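Local coordinates for divalent-cation tolerance protein CutA (Thermus thermophilus, PDB 1V6H) that is probably involved in resistance toward heavy metals, probably binds copper ions and assembles as a homotrimer, at residues 36-41 with 49-54. Numbering follows the deposited sequence.
Sequences GLTSIY and EDQELL
Leu37 pairs with Glu52 and Ser39 with Asp50 as the two antiparallel hydrogen-bonded pairs that join 36-41 to 49-54. Each exchanges two backbone bonds; the shortest, Ser39 N to Asp50 O at 2.7 Å, is also nearly straight, whereas Leu37 N reaches Glu52 O at a bent 136°. Gln51 and Glu49, which face Thr38 and Ile40 in the non-hydrogen-bonded pairs, turn their CA atoms to Leu37 O and Ser39 O in CA-H...O contacts.

Side-chain hydrogen bonds add a link on each face. Ser39 OG donates a short bond (2.5 Å) to Glu52 OE1, meeting the carboxylate on its anti side and 30° out of its plane; the serine hydroxyl also bonds Asn32 of the second subunit. On the face of Thr38 and Gln51, a bend at chi2 (-65°) turns the glutamine amide back over the neighbouring strand, where NE2 donates to Thr38 OG1 at 3.0 Å.

Van der Waals contacts complete the interface. Leu37 CD2 lies 3.7 Å from Leu54 CB, Thr38 CG2 rests against CG and the carboxylate of Glu49, whose OE1 forms a salt bridge with Arg16 of the second subunit, and Asp50 CB lies more loosely at the hydroxyl-bearing edge of the Tyr41 ring.

The segments belong to the twisted beta hairpin of strands 30-43 and 46-60. Residues 38-41 also pair antiparallel with a strand of the second subunit, continuing the sheet across the interface of the CutA trimer.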
ATOM      1  N   GLY A  36       6.347  12.448   1.351  1.00 22.95           N
ATOM      2  CA  GLY A  36       7.746  12.089   1.162  1.00 21.94           C
ATOM      3  C   GLY A  36       8.174  11.039   0.154  1.00 22.23           C
ATOM      4  O   GLY A  36       9.258  10.479   0.293  1.00 22.09           O
ATOM      5  N   LEU A  37       7.364  10.763  -0.865  1.00 20.61           N
ATOM      6  CA  LEU A  37       7.762   9.773  -1.860  1.00 22.64           C
ATOM      7  C   LEU A  37       8.753  10.321  -2.884  1.00 23.26           C
ATOM      8  O   LEU A  37       8.669  11.475  -3.295  1.00 23.25           O
ATOM      9  CB  LEU A  37       6.556   9.257  -2.652  1.00 22.38           C
ATOM     10  CG  LEU A  37       5.706   8.084  -2.170  1.00 20.80           C
ATOM     11  CD1 LEU A  37       5.119   8.379  -0.814  1.00 21.13           C
ATOM     12  CD2 LEU A  37       4.599   7.836  -3.230  1.00 23.17           C
ATOM     13  N   THR A  38       9.693   9.473  -3.277  1.00 22.46           N
ATOM     14  CA  THR A  38      10.641   9.803  -4.325  1.00 23.18           C
ATOM     15  C   THR A  38      10.143   8.852  -5.405  1.00 23.41           C
ATOM     16  O   THR A  38      10.063   7.645  -5.178  1.00 25.79           O
ATOM     17  CB  THR A  38      12.095   9.441  -3.948  1.00 23.56           C
ATOM     18  OG1 THR A  38      12.562  10.350  -2.947  1.00 22.13           O
ATOM     19  CG2 THR A  38      13.001   9.534  -5.168  1.00 27.22           C
ATOM     20  N   SER A  39       9.770   9.387  -6.562  1.00 22.08           N
ATOM     21  CA  SER A  39       9.266   8.552  -7.640  1.00 19.88           C
ATOM     22  C   SER A  39      10.178   8.546  -8.854  1.00 21.71           C
ATOM     23  O   SER A  39      10.609   9.605  -9.321  1.00 21.56           O
ATOM     24  CB  SER A  39       7.869   9.018  -8.064  1.00 21.16           C
ATOM     25  OG  SER A  39       6.940   8.922  -6.994  1.00 23.10           O
ATOM     26  N   ILE A  40      10.454   7.345  -9.356  1.00 21.72           N
ATOM     27  CA  ILE A  40      11.294   7.140 -10.532  1.00 22.49           C
ATOM     28  C   ILE A  40      10.437   6.406 -11.553  1.00 23.08           C
ATOM     29  O   ILE A  40       9.974   5.284 -11.310  1.00 22.45           O
ATOM     30  CB  ILE A  40      12.552   6.304 -10.180  1.00 22.74           C
ATOM     31  CG1 ILE A  40      13.446   7.107  -9.229  1.00 24.23           C
ATOM     32  CG2 ILE A  40      13.321   5.941 -11.450  1.00 25.24           C
ATOM     33  CD1 ILE A  40      14.591   6.313  -8.625  1.00 29.66           C
ATOM     34  N   TYR A  41      10.205   7.046 -12.696  1.00 21.48           N
ATOM     35  CA  TYR A  41       9.358   6.442 -13.721  1.00 21.71           C
ATOM     36  C   TYR A  41       9.787   6.804 -15.133  1.00 21.06           C
ATOM     37  O   TYR A  41      10.651   7.658 -15.331  1.00 21.76           O
ATOM     38  CB  TYR A  41       7.908   6.884 -13.523  1.00 24.97           C
ATOM     39  CG  TYR A  41       7.742   8.389 -13.495  1.00 29.69           C
ATOM     40  CD1 TYR A  41       8.026   9.117 -12.340  1.00 29.71           C
ATOM     41  CD2 TYR A  41       7.327   9.088 -14.630  1.00 30.23           C
ATOM     42  CE1 TYR A  41       7.902  10.498 -12.311  1.00 33.26           C
ATOM     43  CE2 TYR A  41       7.203  10.479 -14.614  1.00 31.98           C
ATOM     44  CZ  TYR A  41       7.490  11.174 -13.450  1.00 32.89           C
ATOM     45  OH  TYR A  41       7.364  12.541 -13.411  1.00 33.95           O
ATOM     46  N   GLU A  49      12.893  11.528 -12.309  1.00 32.82           N
ATOM     47  CA  GLU A  49      12.682  11.438 -10.868  1.00 32.58           C
ATOM     48  C   GLU A  49      11.937  12.668 -10.346  1.00 32.17           C
ATOM     49  O   GLU A  49      12.166  13.785 -10.813  1.00 31.25           O
ATOM     50  CB  GLU A  49      14.029  11.314 -10.150  1.00 33.89           C
ATOM     51  CG  GLU A  49      13.894  11.130  -8.652  1.00 34.99           C
ATOM     52  CD  GLU A  49      15.224  11.204  -7.935  1.00 36.84           C
ATOM     53  OE1 GLU A  49      16.148  10.465  -8.330  1.00 36.51           O
ATOM     54  OE2 GLU A  49      15.339  11.994  -6.974  1.00 35.69           O
ATOM     55  N   ASP A  50      11.050  12.469  -9.373  1.00 30.04           N
ATOM     56  CA  ASP A  50      10.279  13.576  -8.825  1.00 29.32           C
ATOM     57  C   ASP A  50       9.795  13.247  -7.417  1.00 28.44           C
ATOM     58  O   ASP A  50       9.751  12.082  -7.016  1.00 27.90           O
ATOM     59  CB  ASP A  50       9.083  13.867  -9.741  1.00 33.55           C
ATOM     60  CG  ASP A  50       8.372  15.166  -9.398  1.00 36.78           C
ATOM     61  OD1 ASP A  50       9.061  16.171  -9.124  1.00 40.56           O
ATOM     62  OD2 ASP A  50       7.120  15.193  -9.421  1.00 38.78           O
ATOM     63  N   GLN A  51       9.451  14.282  -6.663  1.00 25.81           N
ATOM     64  CA  GLN A  51       8.955  14.103  -5.307  1.00 25.15           C
ATOM     65  C   GLN A  51       7.436  14.096  -5.393  1.00 24.82           C
ATOM     66  O   GLN A  51       6.848  14.963  -6.036  1.00 23.25           O
ATOM     67  CB  GLN A  51       9.443  15.245  -4.414  1.00 26.85           C
ATOM     68  CG  GLN A  51      10.944  15.200  -4.143  1.00 29.66           C
ATOM     69  CD  GLN A  51      11.352  13.968  -3.334  1.00 30.78           C
ATOM     70  OE1 GLN A  51      10.889  13.765  -2.205  1.00 33.13           O
ATOM     71  NE2 GLN A  51      12.218  13.142  -3.910  1.00 29.87           N
ATOM     72  N   GLU A  52       6.801  13.114  -4.761  1.00 23.33           N
ATOM     73  CA  GLU A  52       5.347  13.013  -4.805  1.00 22.76           C
ATOM     74  C   GLU A  52       4.767  12.616  -3.452  1.00 21.05           C
ATOM     75  O   GLU A  52       5.494  12.455  -2.476  1.00 19.37           O
ATOM     76  CB  GLU A  52       4.921  11.959  -5.840  1.00 22.48           C
ATOM     77  CG  GLU A  52       5.354  12.231  -7.277  1.00 23.52           C
ATOM     78  CD  GLU A  52       4.776  11.231  -8.272  1.00 26.18           C
ATOM     79  OE1 GLU A  52       4.900  10.009  -8.045  1.00 23.49           O
ATOM     80  OE2 GLU A  52       4.203  11.669  -9.295  1.00 28.54           O
ATOM     81  N   LEU A  53       3.444  12.487  -3.416  1.00 19.74           N
ATOM     82  CA  LEU A  53       2.714  12.053  -2.227  1.00 18.96           C
ATOM     83  C   LEU A  53       1.760  10.981  -2.720  1.00 17.62           C
ATOM     84  O   LEU A  53       1.318  11.018  -3.866  1.00 16.44           O
ATOM     85  CB  LEU A  53       1.916  13.192  -1.588  1.00 20.38           C
ATOM     86  CG  LEU A  53       2.703  14.338  -0.938  1.00 22.19           C
ATOM     87  CD1 LEU A  53       3.090  15.349  -2.001  1.00 23.37           C
ATOM     88  CD2 LEU A  53       1.848  15.016   0.134  1.00 24.16           C
ATOM     89  N   LEU A  54       1.444  10.023  -1.860  1.00 17.94           N
ATOM     90  CA  LEU A  54       0.551   8.928  -2.238  1.00 17.24           C
ATOM     91  C   LEU A  54      -0.794   9.038  -1.531  1.00 16.61           C
ATOM     92  O   LEU A  54      -0.844   9.341  -0.341  1.00 17.57           O
ATOM     93  CB  LEU A  54       1.213   7.589  -1.869  1.00 15.35           C
ATOM     94  CG  LEU A  54       0.390   6.306  -2.048  1.00 15.48           C
ATOM     95  CD1 LEU A  54       0.099   6.058  -3.527  1.00 17.77           C
ATOM     96  CD2 LEU A  54       1.158   5.141  -1.459  1.00 16.69           C
TER